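Long-range contacts in protein-glutamine gamma-glutamyltransferase 2 (Pagrus major, PDB 1G0D), which catalyses, probably in a calcium-dependent way, the formation of isopeptide cross-links between protein-bound glutamine and lysine and the attachment of amines to glutamine: residues I8-G13 / T43-D48; L56-H61 / L110-M115; P585-Q590 / L661-D666; V605-P610 / G643-K648. All blocks are in the same frame, centred on the assembly; numbering follows the deposited sequence.

Contact 1: residues I8-G13 / T43-D48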
loop_
_atom_site.group_PDB
_atom_site.type_symbol
_atom_site.label_atom_id
_atom_site.label_comp_id
_atom_site.label_asym_id
_atom_site.label_seq_id
_atom_site.Cartn_x
_atom_site.Cartn_y
_atom_site.Cartn_z
ATOM N N ILE A 8 -3.237 18.533 -44.911
ATOM C CA ILE A 8 -2.693 17.647 -43.867
ATOM C C ILE A 8 -2.561 16.191 -44.275
ATOM O O ILE A 8 -3.540 15.526 -44.576
ATOM C CB ILE A 8 -3.535 17.696 -42.580
ATOM C CG1 ILE A 8 -4.066 19.112 -42.360
ATOM C CG2 ILE A 8 -2.683 17.279 -41.412
ATOM C CD1 ILE A 8 -4.718 19.382 -41.036
ATOM N N VAL A 9 -1.345 15.681 -44.285
ATOM C CA VAL A 9 -1.171 14.317 -44.689
ATOM C C VAL A 9 -1.118 13.389 -43.477
ATOM O O VAL A 9 -1.569 12.243 -43.549
ATOM C CB VAL A 9 0.097 14.157 -45.518
ATOM C CG1 VAL A 9 0.277 12.718 -45.817
ATOM C CG2 VAL A 9 -0.023 14.958 -46.826
ATOM N N ASP A 10 -0.557 13.863 -42.375
ATOM C CA ASP A 10 -0.537 13.079 -41.141
ATOM C C ASP A 10 -0.036 13.885 -39.969
ATOM O O ASP A 10 0.894 14.656 -40.101
ATOM C CB ASP A 10 0.260 11.761 -41.280
ATOM C CG ASP A 10 1.746 11.967 -41.458
ATOM O OD1 ASP A 10 2.456 12.220 -40.456
ATOM O OD2 ASP A 10 2.212 11.847 -42.609
ATOM N N VAL A 11 -0.727 13.769 -38.848
ATOM C CA VAL A 11 -0.321 14.453 -37.663
ATOM C C VAL A 11 0.685 13.529 -36.952
ATOM O O VAL A 11 0.549 12.301 -37.012
ATOM C CB VAL A 11 -1.525 14.732 -36.789
ATOM C CG1 VAL A 11 -1.097 15.437 -35.549
ATOM C CG2 VAL A 11 -2.509 15.603 -37.545
ATOM N N ASN A 12 1.721 14.111 -36.343
ATOM C CA ASN A 12 2.772 13.351 -35.666
ATOM C C ASN A 12 2.918 13.847 -34.250
ATOM O O ASN A 12 3.309 15.000 -34.058
ATOM C CB ASN A 12 4.075 13.558 -36.375
ATOM C CG ASN A 12 5.043 12.453 -36.109
ATOM O OD1 ASN A 12 5.085 11.877 -35.002
ATOM N ND2 ASN A 12 5.844 12.127 -37.123
ATOM N N GLY A 13 2.609 12.977 -33.274
ATOM C CA GLY A 13 2.650 13.339 -31.868
ATOM C C GLY A 13 4.024 13.341 -31.248
ATOM O O GLY A 13 4.200 13.770 -30.128
ATOM N N THR A 43 3.677 17.550 -34.800
ATOM C CA THR A 43 3.782 18.184 -36.114
ATOM C C THR A 43 2.658 17.814 -37.068
ATOM O O THR A 43 2.097 16.739 -36.982
ATOM C CB THR A 43 5.063 17.800 -36.823
ATOM O OG1 THR A 43 5.329 16.404 -36.601
ATOM C CG2 THR A 43 6.203 18.643 -36.326
ATOM N N LEU A 44 2.348 18.722 -37.974
ATOM C CA LEU A 44 1.339 18.516 -38.993
ATOM C C LEU A 44 2.145 18.389 -40.266
ATOM O O LEU A 44 2.704 19.401 -40.711
ATOM C CB LEU A 44 0.508 19.765 -39.203
ATOM C CG LEU A 44 -0.733 20.167 -38.464
ATOM C CD1 LEU A 44 -1.641 20.899 -39.415
ATOM C CD2 LEU A 44 -1.388 18.961 -37.905
ATOM N N GLN A 45 2.246 17.194 -40.853
ATOM C CA GLN A 45 2.963 17.074 -42.129
ATOM C C GLN A 45 1.997 17.482 -43.225
ATOM O O GLN A 45 0.971 16.847 -43.421
ATOM C CB GLN A 45 3.441 15.658 -42.389
ATOM C CG GLN A 45 4.752 15.647 -43.139
ATOM C CD GLN A 45 4.732 14.730 -44.355
ATOM O OE1 GLN A 45 4.849 13.507 -44.216
ATOM N NE2 GLN A 45 4.590 15.315 -45.563
ATOM N N CYS A 46 2.320 18.560 -43.922
ATOM C CA CYS A 46 1.472 19.073 -44.987
ATOM C C CYS A 46 1.927 18.716 -46.414
ATOM O O CYS A 46 3.091 18.384 -46.667
ATOM C CB CYS A 46 1.321 20.583 -44.831
ATOM S SG CYS A 46 0.523 21.058 -43.273
ATOM N N SER A 47 0.971 18.767 -47.339
ATOM C CA SER A 47 1.227 18.427 -48.724
ATOM C C SER A 47 1.613 19.702 -49.438
ATOM O O SER A 47 2.318 19.669 -50.445
ATOM C CB SER A 47 -0.010 17.786 -49.363
ATOM O OG SER A 47 -1.091 18.693 -49.391
ATOM N N ASP A 48 1.134 20.832 -48.936
ATOM C CA ASP A 48 1.534 22.092 -49.524
ATOM C C ASP A 48 1.496 23.296 -48.591
ATOM O O ASP A 48 2.471 23.531 -47.887
ATOM C CB ASP A 48 0.821 22.349 -50.878
ATOM C CG ASP A 48 -0.611 22.866 -50.745
ATOM O OD1 ASP A 48 -0.950 23.846 -51.461
ATOM O OD2 ASP A 48 -1.402 22.294 -49.954
#

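Contact 2: residues L56-H61 / L110-M115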
loop_
_atom_site.group_PDB
_atom_site.type_symbol
_atom_site.label_atom_id
_atom_site.label_comp_id
_atom_site.label_asym_id
_atom_site.label_seq_id
_atom_site.Cartn_x
_atom_site.Cartn_y
_atom_site.Cartn_z
ATOM N N LEU A 56 -5.182 27.796 -38.570
ATOM C CA LEU A 56 -5.426 26.580 -37.772
ATOM C C LEU A 56 -6.242 26.880 -36.502
ATOM O O LEU A 56 -6.151 27.963 -35.908
ATOM C CB LEU A 56 -4.107 25.869 -37.367
ATOM C CG LEU A 56 -3.190 25.210 -38.407
ATOM C CD1 LEU A 56 -2.098 24.382 -37.737
ATOM C CD2 LEU A 56 -4.018 24.365 -39.322
ATOM N N GLU A 57 -7.031 25.882 -36.106
ATOM C CA GLU A 57 -7.896 25.935 -34.941
ATOM C C GLU A 57 -7.721 24.607 -34.201
ATOM O O GLU A 57 -7.642 23.543 -34.822
ATOM C CB GLU A 57 -9.336 26.091 -35.399
ATOM C CG GLU A 57 -10.209 26.732 -34.396
ATOM C CD GLU A 57 -9.948 28.204 -34.331
ATOM O OE1 GLU A 57 -10.291 28.897 -35.305
ATOM O OE2 GLU A 57 -9.392 28.673 -33.313
ATOM N N LEU A 58 -7.649 24.658 -32.877
ATOM C CA LEU A 58 -7.466 23.421 -32.104
ATOM C C LEU A 58 -8.507 23.229 -31.011
ATOM O O LEU A 58 -8.711 24.110 -30.174
ATOM C CB LEU A 58 -6.074 23.393 -31.447
ATOM C CG LEU A 58 -4.940 22.661 -32.174
ATOM C CD1 LEU A 58 -4.660 23.409 -33.458
ATOM C CD2 LEU A 58 -3.683 22.575 -31.312
ATOM N N VAL A 59 -9.168 22.079 -31.018
ATOM C CA VAL A 59 -10.122 21.802 -29.962
ATOM C C VAL A 59 -9.916 20.406 -29.391
ATOM O O VAL A 59 -9.686 19.442 -30.120
ATOM C CB VAL A 59 -11.578 22.031 -30.427
ATOM C CG1 VAL A 59 -11.644 21.987 -31.896
ATOM C CG2 VAL A 59 -12.515 21.039 -29.775
ATOM N N LEU A 60 -9.976 20.335 -28.064
ATOM C CA LEU A 60 -9.776 19.109 -27.326
ATOM C C LEU A 60 -11.072 18.450 -26.886
ATOM O O LEU A 60 -12.029 19.124 -26.553
ATOM C CB LEU A 60 -8.948 19.422 -26.095
ATOM C CG LEU A 60 -7.502 19.887 -26.246
ATOM C CD1 LEU A 60 -7.071 20.562 -24.976
ATOM C CD2 LEU A 60 -6.612 18.692 -26.509
ATOM N N HIS A 61 -11.102 17.126 -26.865
ATOM C CA HIS A 61 -12.307 16.403 -26.443
ATOM C C HIS A 61 -11.953 15.391 -25.372
ATOM O O HIS A 61 -11.004 14.611 -25.507
ATOM C CB HIS A 61 -12.975 15.669 -27.614
ATOM C CG HIS A 61 -13.248 16.545 -28.794
ATOM N ND1 HIS A 61 -14.427 17.247 -28.939
ATOM C CD2 HIS A 61 -12.465 16.911 -29.839
ATOM C CE1 HIS A 61 -14.356 18.010 -30.012
ATOM N NE2 HIS A 61 -13.175 17.824 -30.578
ATOM N N LEU A 110 -7.479 14.931 -29.842
ATOM C CA LEU A 110 -7.200 16.231 -30.453
ATOM C C LEU A 110 -7.659 16.428 -31.874
ATOM O O LEU A 110 -7.248 15.704 -32.782
ATOM C CB LEU A 110 -5.695 16.526 -30.428
ATOM C CG LEU A 110 -5.164 17.959 -30.215
ATOM C CD1 LEU A 110 -4.176 18.310 -31.283
ATOM C CD2 LEU A 110 -6.264 18.941 -30.227
ATOM N N ALA A 111 -8.459 17.469 -32.062
ATOM C CA ALA A 111 -8.956 17.807 -33.371
ATOM C C ALA A 111 -8.322 19.096 -33.900
ATOM O O ALA A 111 -8.643 20.182 -33.418
ATOM C CB ALA A 111 -10.454 17.959 -33.318
ATOM N N VAL A 112 -7.415 18.997 -34.870
ATOM C CA VAL A 112 -6.824 20.202 -35.470
ATOM C C VAL A 112 -7.684 20.602 -36.719
ATOM O O VAL A 112 -7.786 19.840 -37.703
ATOM C CB VAL A 112 -5.304 19.947 -35.853
ATOM C CG1 VAL A 112 -4.716 21.142 -36.621
ATOM C CG2 VAL A 112 -4.493 19.684 -34.581
ATOM N N LEU A 113 -8.338 21.764 -36.654
ATOM C CA LEU A 113 -9.176 22.239 -37.760
ATOM C C LEU A 113 -8.512 23.317 -38.596
ATOM O O LEU A 113 -7.931 24.250 -38.051
ATOM C CB LEU A 113 -10.466 22.869 -37.259
ATOM C CG LEU A 113 -11.659 22.188 -36.613
ATOM C CD1 LEU A 113 -11.642 20.678 -36.695
ATOM C CD2 LEU A 113 -11.640 22.659 -35.192
ATOM N N VAL A 114 -8.609 23.195 -39.918
ATOM C CA VAL A 114 -8.099 24.220 -40.833
ATOM C C VAL A 114 -9.348 24.962 -41.284
ATOM O O VAL A 114 -10.296 24.342 -41.743
ATOM C CB VAL A 114 -7.408 23.607 -42.091
ATOM C CG1 VAL A 114 -6.985 24.741 -43.043
ATOM C CG2 VAL A 114 -6.193 22.769 -41.671
ATOM N N MET A 115 -9.370 26.282 -41.166
ATOM C CA MET A 115 -10.568 26.987 -41.564
ATOM C C MET A 115 -10.473 28.194 -42.435
ATOM O O MET A 115 -9.484 28.932 -42.412
ATOM C CB MET A 115 -11.328 27.413 -40.351
ATOM C CG MET A 115 -11.830 26.273 -39.582
ATOM S SD MET A 115 -11.968 26.779 -37.928
ATOM C CE MET A 115 -12.099 28.632 -38.114
#

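Contact 3: residues P585-Q590 / L661-D666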
loop_
_atom_site.group_PDB
_atom_site.type_symbol
_atom_site.label_atom_id
_atom_site.label_comp_id
_atom_site.label_asym_id
_atom_site.label_seq_id
_atom_site.Cartn_x
_atom_site.Cartn_y
_atom_site.Cartn_z
ATOM N N PRO A 585 11.081 -20.713 5.384
ATOM C CA PRO A 585 12.412 -20.605 4.778
ATOM C C PRO A 585 12.454 -19.500 3.750
ATOM O O PRO A 585 11.417 -19.141 3.194
ATOM C CB PRO A 585 12.654 -21.987 4.167
ATOM C CG PRO A 585 11.280 -22.600 3.997
ATOM C CD PRO A 585 10.416 -21.993 5.076
ATOM N N GLU A 586 13.650 -18.955 3.517
ATOM C CA GLU A 586 13.843 -17.899 2.536
ATOM C C GLU A 586 14.372 -18.401 1.201
ATOM O O GLU A 586 15.495 -18.889 1.115
ATOM C CB GLU A 586 14.791 -16.843 3.046
ATOM C CG GLU A 586 14.612 -15.578 2.243
ATOM C CD GLU A 586 15.800 -14.650 2.300
ATOM O OE1 GLU A 586 16.535 -14.690 3.328
ATOM O OE2 GLU A 586 15.977 -13.882 1.309
ATOM N N LEU A 587 13.565 -18.234 0.160
ATOM C CA LEU A 587 13.922 -18.700 -1.173
ATOM C C LEU A 587 15.255 -18.151 -1.642
ATOM O O LEU A 587 15.587 -17.001 -1.373
ATOM C CB LEU A 587 12.821 -18.332 -2.203
ATOM C CG LEU A 587 11.377 -18.819 -1.946
ATOM C CD1 LEU A 587 10.453 -18.554 -3.161
ATOM C CD2 LEU A 587 11.426 -20.307 -1.629
ATOM N N LEU A 588 16.011 -19.007 -2.331
ATOM C CA LEU A 588 17.299 -18.669 -2.928
ATOM C C LEU A 588 16.977 -18.417 -4.372
ATOM O O LEU A 588 16.719 -19.359 -5.154
ATOM C CB LEU A 588 18.254 -19.838 -2.869
ATOM C CG LEU A 588 19.744 -19.536 -2.779
ATOM C CD1 LEU A 588 20.460 -20.555 -3.588
ATOM C CD2 LEU A 588 20.046 -18.167 -3.266
ATOM N N VAL A 589 16.943 -17.139 -4.719
ATOM C CA VAL A 589 16.648 -16.771 -6.080
ATOM C C VAL A 589 17.962 -16.310 -6.713
ATOM O O VAL A 589 18.672 -15.468 -6.147
ATOM C CB VAL A 589 15.590 -15.680 -6.105
ATOM C CG1 VAL A 589 15.094 -15.492 -7.494
ATOM C CG2 VAL A 589 14.437 -16.064 -5.209
ATOM N N GLN A 590 18.300 -16.914 -7.862
ATOM C CA GLN A 590 19.532 -16.611 -8.592
ATOM C C GLN A 590 19.304 -16.606 -10.092
ATOM O O GLN A 590 18.672 -17.491 -10.636
ATOM C CB GLN A 590 20.597 -17.656 -8.291
ATOM C CG GLN A 590 20.837 -17.913 -6.822
ATOM C CD GLN A 590 21.652 -19.182 -6.562
ATOM O OE1 GLN A 590 22.824 -19.110 -6.173
ATOM N NE2 GLN A 590 21.030 -20.350 -6.767
ATOM N N LEU A 661 13.559 -9.284 -8.973
ATOM C CA LEU A 661 12.778 -10.469 -9.331
ATOM C C LEU A 661 12.199 -10.974 -8.052
ATOM O O LEU A 661 12.928 -11.202 -7.070
ATOM C CB LEU A 661 13.646 -11.532 -9.991
ATOM C CG LEU A 661 12.911 -12.785 -10.451
ATOM C CD1 LEU A 661 11.866 -12.462 -11.504
ATOM C CD2 LEU A 661 13.940 -13.785 -10.972
ATOM N N LEU A 662 10.872 -11.101 -8.069
ATOM C CA LEU A 662 10.095 -11.534 -6.902
ATOM C C LEU A 662 9.518 -12.947 -7.062
ATOM O O LEU A 662 9.072 -13.350 -8.140
ATOM C CB LEU A 662 8.949 -10.545 -6.626
ATOM C CG LEU A 662 9.241 -9.163 -6.045
ATOM C CD1 LEU A 662 10.235 -8.387 -6.885
ATOM C CD2 LEU A 662 7.957 -8.411 -6.027
ATOM N N VAL A 663 9.554 -13.710 -5.978
ATOM C CA VAL A 663 9.038 -15.056 -6.010
ATOM C C VAL A 663 8.287 -15.464 -4.738
ATOM O O VAL A 663 8.682 -15.156 -3.598
ATOM C CB VAL A 663 10.187 -16.062 -6.287
ATOM C CG1 VAL A 663 9.646 -17.461 -6.374
ATOM C CG2 VAL A 663 10.876 -15.701 -7.580
ATOM N N ASP A 664 7.174 -16.151 -4.983
ATOM C CA ASP A 664 6.312 -16.695 -3.961
ATOM C C ASP A 664 6.181 -18.233 -4.101
ATOM O O ASP A 664 6.141 -18.776 -5.205
ATOM C CB ASP A 664 4.936 -16.057 -4.084
ATOM C CG ASP A 664 3.905 -16.752 -3.230
ATOM O OD1 ASP A 664 3.841 -16.465 -2.009
ATOM O OD2 ASP A 664 3.162 -17.599 -3.777
ATOM N N PHE A 665 6.139 -18.932 -2.972
ATOM C CA PHE A 665 5.940 -20.389 -2.967
ATOM C C PHE A 665 4.822 -20.793 -2.006
ATOM O O PHE A 665 4.832 -20.421 -0.818
ATOM C CB PHE A 665 7.220 -21.163 -2.573
ATOM C CG PHE A 665 6.994 -22.658 -2.367
ATOM C CD1 PHE A 665 7.018 -23.548 -3.447
ATOM C CD2 PHE A 665 6.693 -23.166 -1.102
ATOM C CE1 PHE A 665 6.731 -24.923 -3.261
ATOM C CE2 PHE A 665 6.412 -24.526 -0.918
ATOM C CZ PHE A 665 6.428 -25.400 -1.995
ATOM N N ASP A 666 3.854 -21.546 -2.529
ATOM C CA ASP A 666 2.762 -22.049 -1.700
ATOM C C ASP A 666 2.596 -23.562 -1.835
ATOM O O ASP A 666 2.852 -24.156 -2.893
ATOM C CB ASP A 666 1.425 -21.365 -2.011
ATOM C CG ASP A 666 0.390 -21.590 -0.901
ATOM O OD1 ASP A 666 -0.797 -21.790 -1.234
ATOM O OD2 ASP A 666 0.763 -21.566 0.300
#

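Contact 4: residues V605-P610 / G643-K648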
loop_
_atom_site.group_PDB
_atom_site.type_symbol
_atom_site.label_atom_id
_atom_site.label_comp_id
_atom_site.label_asym_id
_atom_site.label_seq_id
_atom_site.Cartn_x
_atom_site.Cartn_y
_atom_site.Cartn_z
ATOM N N VAL A 605 15.310 -20.858 -8.540
ATOM C CA VAL A 605 14.856 -20.704 -7.170
ATOM C C VAL A 605 14.914 -22.068 -6.483
ATOM O O VAL A 605 14.667 -23.094 -7.105
ATOM C CB VAL A 605 13.443 -20.045 -7.137
ATOM C CG1 VAL A 605 12.665 -20.439 -8.356
ATOM C CG2 VAL A 605 12.748 -20.345 -5.838
ATOM N N SER A 606 15.290 -22.070 -5.208
ATOM C CA SER A 606 15.433 -23.313 -4.460
ATOM C C SER A 606 15.330 -23.158 -2.940
ATOM O O SER A 606 15.716 -22.136 -2.396
ATOM C CB SER A 606 16.803 -23.907 -4.775
ATOM O OG SER A 606 17.740 -23.625 -3.740
ATOM N N PHE A 607 14.827 -24.178 -2.248
ATOM C CA PHE A 607 14.744 -24.139 -0.781
ATOM C C PHE A 607 14.675 -25.552 -0.214
ATOM O O PHE A 607 14.638 -26.523 -0.953
ATOM C CB PHE A 607 13.557 -23.250 -0.292
ATOM C CG PHE A 607 12.229 -23.970 -0.127
ATOM C CD1 PHE A 607 11.779 -24.340 1.137
ATOM C CD2 PHE A 607 11.393 -24.195 -1.225
ATOM C CE1 PHE A 607 10.520 -24.917 1.314
ATOM C CE2 PHE A 607 10.131 -24.772 -1.062
ATOM C CZ PHE A 607 9.697 -25.132 0.221
ATOM N N THR A 608 14.706 -25.658 1.106
ATOM C CA THR A 608 14.641 -26.951 1.765
ATOM C C THR A 608 13.439 -27.034 2.683
ATOM O O THR A 608 13.274 -26.209 3.559
ATOM C CB THR A 608 15.904 -27.213 2.619
ATOM O OG1 THR A 608 17.031 -27.448 1.767
ATOM C CG2 THR A 608 15.705 -28.433 3.487
ATOM N N ASN A 609 12.600 -28.033 2.476
ATOM C CA ASN A 609 11.436 -28.249 3.318
ATOM C C ASN A 609 11.838 -28.306 4.807
ATOM O O ASN A 609 12.548 -29.206 5.223
ATOM C CB ASN A 609 10.800 -29.567 2.913
ATOM C CG ASN A 609 9.530 -29.849 3.649
ATOM O OD1 ASN A 609 9.104 -29.060 4.488
ATOM N ND2 ASN A 609 8.907 -30.986 3.339
ATOM N N PRO A 610 11.414 -27.325 5.619
ATOM C CA PRO A 610 11.762 -27.332 7.048
ATOM C C PRO A 610 10.724 -28.165 7.832
ATOM O O PRO A 610 10.821 -28.364 9.051
ATOM C CB PRO A 610 11.681 -25.860 7.430
ATOM C CG PRO A 610 10.538 -25.380 6.625
ATOM C CD PRO A 610 10.599 -26.147 5.288
ATOM N N GLY A 643 13.208 -32.089 2.488
ATOM C CA GLY A 643 13.851 -32.221 1.192
ATOM C C GLY A 643 14.025 -30.908 0.443
ATOM O O GLY A 643 13.201 -30.005 0.573
ATOM N N LYS A 644 15.092 -30.793 -0.344
ATOM C CA LYS A 644 15.332 -29.570 -1.112
ATOM C C LYS A 644 14.539 -29.516 -2.417
ATOM O O LYS A 644 14.500 -30.489 -3.163
ATOM C CB LYS A 644 16.823 -29.399 -1.438
ATOM C CG LYS A 644 17.133 -28.156 -2.292
ATOM C CD LYS A 644 18.608 -28.042 -2.653
ATOM C CE LYS A 644 19.468 -27.678 -1.420
ATOM N NZ LYS A 644 20.965 -27.735 -1.638
ATOM N N VAL A 645 13.908 -28.364 -2.667
ATOM C CA VAL A 645 13.108 -28.102 -3.864
ATOM C C VAL A 645 13.912 -27.222 -4.775
ATOM O O VAL A 645 14.638 -26.348 -4.312
ATOM C CB VAL A 645 11.842 -27.336 -3.530
ATOM C CG1 VAL A 645 10.772 -27.662 -4.522
ATOM C CG2 VAL A 645 11.400 -27.675 -2.154
ATOM N N SER A 646 13.796 -27.428 -6.074
ATOM C CA SER A 646 14.571 -26.601 -6.989
ATOM C C SER A 646 13.976 -26.527 -8.370
ATOM O O SER A 646 13.905 -27.550 -9.045
ATOM C CB SER A 646 16.001 -27.135 -7.117
ATOM O OG SER A 646 16.493 -27.613 -5.869
ATOM N N VAL A 647 13.547 -25.324 -8.778
ATOM C CA VAL A 647 12.992 -25.081 -10.122
ATOM C C VAL A 647 13.810 -23.994 -10.811
ATOM O O VAL A 647 14.792 -23.463 -10.246
ATOM C CB VAL A 647 11.563 -24.526 -10.123
ATOM C CG1 VAL A 647 10.580 -25.637 -10.190
ATOM C CG2 VAL A 647 11.343 -23.637 -8.914
ATOM N N LYS A 648 13.387 -23.670 -12.034
ATOM C CA LYS A 648 14.012 -22.632 -12.813
ATOM C C LYS A 648 13.076 -22.289 -13.933
ATOM O O LYS A 648 12.264 -23.098 -14.332
ATOM C CB LYS A 648 15.352 -23.091 -13.351
ATOM C CG LYS A 648 15.367 -24.478 -13.856
ATOM C CD LYS A 648 15.149 -24.481 -15.332
ATOM C CE LYS A 648 15.850 -25.659 -15.944
ATOM N NZ LYS A 648 17.232 -25.843 -15.388
#

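Contact 1: residues I8-G13 / T43-D48
A classic beta bulge breaks the pairing of strand 8-12 with strand 40-46: Val9 and Asp10 both lie opposite Gln45. The strands run antiparallel at the border of the four-stranded sheet 8-12, 40-46, 92-98, 83-88 in the N-terminal domain, a beta-sandwich in transglutaminases. At the bulge Val9 N donates to Gln45 O (2.7 Å) almost along the C=O axis, and Gln45 N returns a bond to Asp10 O (3.0 Å). The extra residue is taken up by the backbone of Val9, whose psi of -34° departs from the extended form. Beyond it the regular ladder resumes, with Asn12 and Thr43 joined by two N-H...O bonds.

On one face Leu44 sits between two neighbours: its CD1 meets Ile8 CD1 at 3.8 Å, its CD2 Val11 CG2 at 3.6 Å. Ile8 and Val11 also touch Ala125 of the facing sheet. On the other face Asp10 CG stands between the backbone N and the carbonyl carbon (chi1 68°), and OD2 lies 3.5 Å from Gln45 OE1, with carboxylate and amide planes 87° apart. An alanine in place of Asp10 removes the carboxylate flanking Gln45 and would probably leave the Gln45 side chain freer to turn. Further along this face, Asn12 and Thr43 stand side by side, with Thr43 OG1 3.1 Å from Asn12 CB.

Contact 2: residues L56-H61 / L110-M115
Glu57 and Leu113, and then Val59 and Ala111, form the hydrogen-bonded pairs of an antiparallel ladder inside the five-stranded sheet of the N-terminal beta-sandwich. Each pair has two backbone bonds, among them Leu113 N to Glu57 O at 2.6 Å and Ala111 N to Val59 O at 3.0 Å. Leu56, which pairs with Val114, adds a CA-H...O contact from its CA to Leu113 O.

The apolar contacts are dense on the face of Leu56, Leu58, Leu60, Leu110, Val112 and Val114, which turns toward the facing sheet: Leu56 rests on Ile93 and Leu95, Leu58 on Leu97. Leu58 and Val112 run alongside each other in the same direction, and Leu58 CD1 is 3.9 Å from Val112 CG1. An alanine in place of Val112 would probably open a gap beside Leu58 CD1, since both methyls that flank it would be gone. Leu56 CD2 reaches Val114 CG2 (3.6 Å), and Leu60 CD2 meets Leu110 CD2 (3.7 Å). On the opposite face Val59 CG1 touches Leu113 CD2 at 3.4 Å.

The polar side chains have partners elsewhere. Glu57 OE2 makes a salt bridge to Lys74 and OE1 a hydrogen bond to His55, while Met115 CE comes to 3.4 Å from Glu57 OE1. His61 bonds Asp66 through ND1, and Ala111 CB meets the ring edge in plane, 3.9 Å from His61 NE2.

Contact 3: residues P585-Q590 / L661-D666
Asp664, whose C atom Leu587 CD1 approaches only to 4.4 Å, points away from 585-590 at its CB; OD1 forms a salt bridge with Lys674 NZ and OD2 another with Arg248 NH2. Two residues on, Asp666 OD2 is gripped twice, by Lys671 NZ and Tyr247 OH, and the bonds to Arg248 and Tyr247 are consistent with a seam between the C-terminal domain and the catalytic core.

The contact itself is apolar, with no hydrogen bond between the two segments. Leu587 and Val663 cross at about a right angle, Leu587 CD1 touching Val663 CG1 at 3.5 Å. CD1 is anti to CA (chi2 -171°), which extends the leucine toward the facing strand and brings this same methyl 3.9 Å from Val663 O and 4.2 Å from Phe665 CB.

Here two sheets of the Ig-like beta-sandwich meet: strand 588-590 borders one, strand 659-666 lies within the other, and alternate residues of the two segments (Leu587 and Val589; Leu661, Val663 and Phe665) point into the shared core. Val589 CG1 lies 4.0 Å from Leu661 CD2, their side chains crossing obliquely, and 4.2 Å from Val663 CG2. The Phe665 ring swings away from Leu587 to meet the ring of Phe620, the two planes about 50° apart.

Contact 4: residues V605-P610 / G643-K648
The ring of Phe607 is approached obliquely by Val645 CG2, 3.4 Å from CE2 and 3.6 Å from CD2, the two side chains lying side by side. A chi1 of 89° places Phe607 CG on the side of Val645, and the ring also meets that of Phe665, with planes about 60° apart, and touches Pro585, Leu587, Leu615 and Leu670. The other flat group, the amide of Asn609, is held by three hydrogen bonds: OD1 accepts from Leu611 N, and ND2 donates to Val613 O and Ala640 O. These would fix which end is oxygen.

Strands 601-608 and 644-651 pair antiparallel in the three-stranded sheet of the Ig-like C-terminal domain. Val605 with Val647 and Phe607 with Val645 are the hydrogen-bonded pairs; Val645 N to Phe607 O is 2.6 Å. Beyond the strand, Asn609 N continues the ladder to Gly643 O (2.8 Å). Val605 CG1 meets Val647 CG2 at 3.5 Å. On the reverse face Lys644 CG lies 3.3 Å from Phe607 O, and Lys644 CB is 3.8 Å from Thr608 OG1.

The two faces thus differ in chemistry: Val605, Phe607, Val645 and Val647 turn into the sandwich, the three valines against Phe620, whereas Ser606, Thr608, Lys644 and Ser646 form a polar outer surface, as expected of an amphipathic sheet covering one side of a beta-sandwich.

How the contacts relate
The four contacts form two pairs, at the N-terminal and C-terminal domains. Contacts 1 and 2, with centres about 13 Å apart, belong to facing sheets that meet where Ile8 CD1 touches Val114 CG2 (3.7 Å) and Leu44 CD1 touches Leu56 CD1 (3.9 Å); strand 55-62 is the next after 40-46. Contacts 3 and 4 lie closer, with centres about 9 Å apart, and contact 4 is nested within the loop that contact 3 closes. A probable hydrogen bond from Ser606 N to Leu588 O (3.1 Å) joins them. The pairs are widely separated: the centres of contacts 2 and 4 are about 62 Å apart. All four lie away from the catalytic residues Cys272, His332 and Asp355.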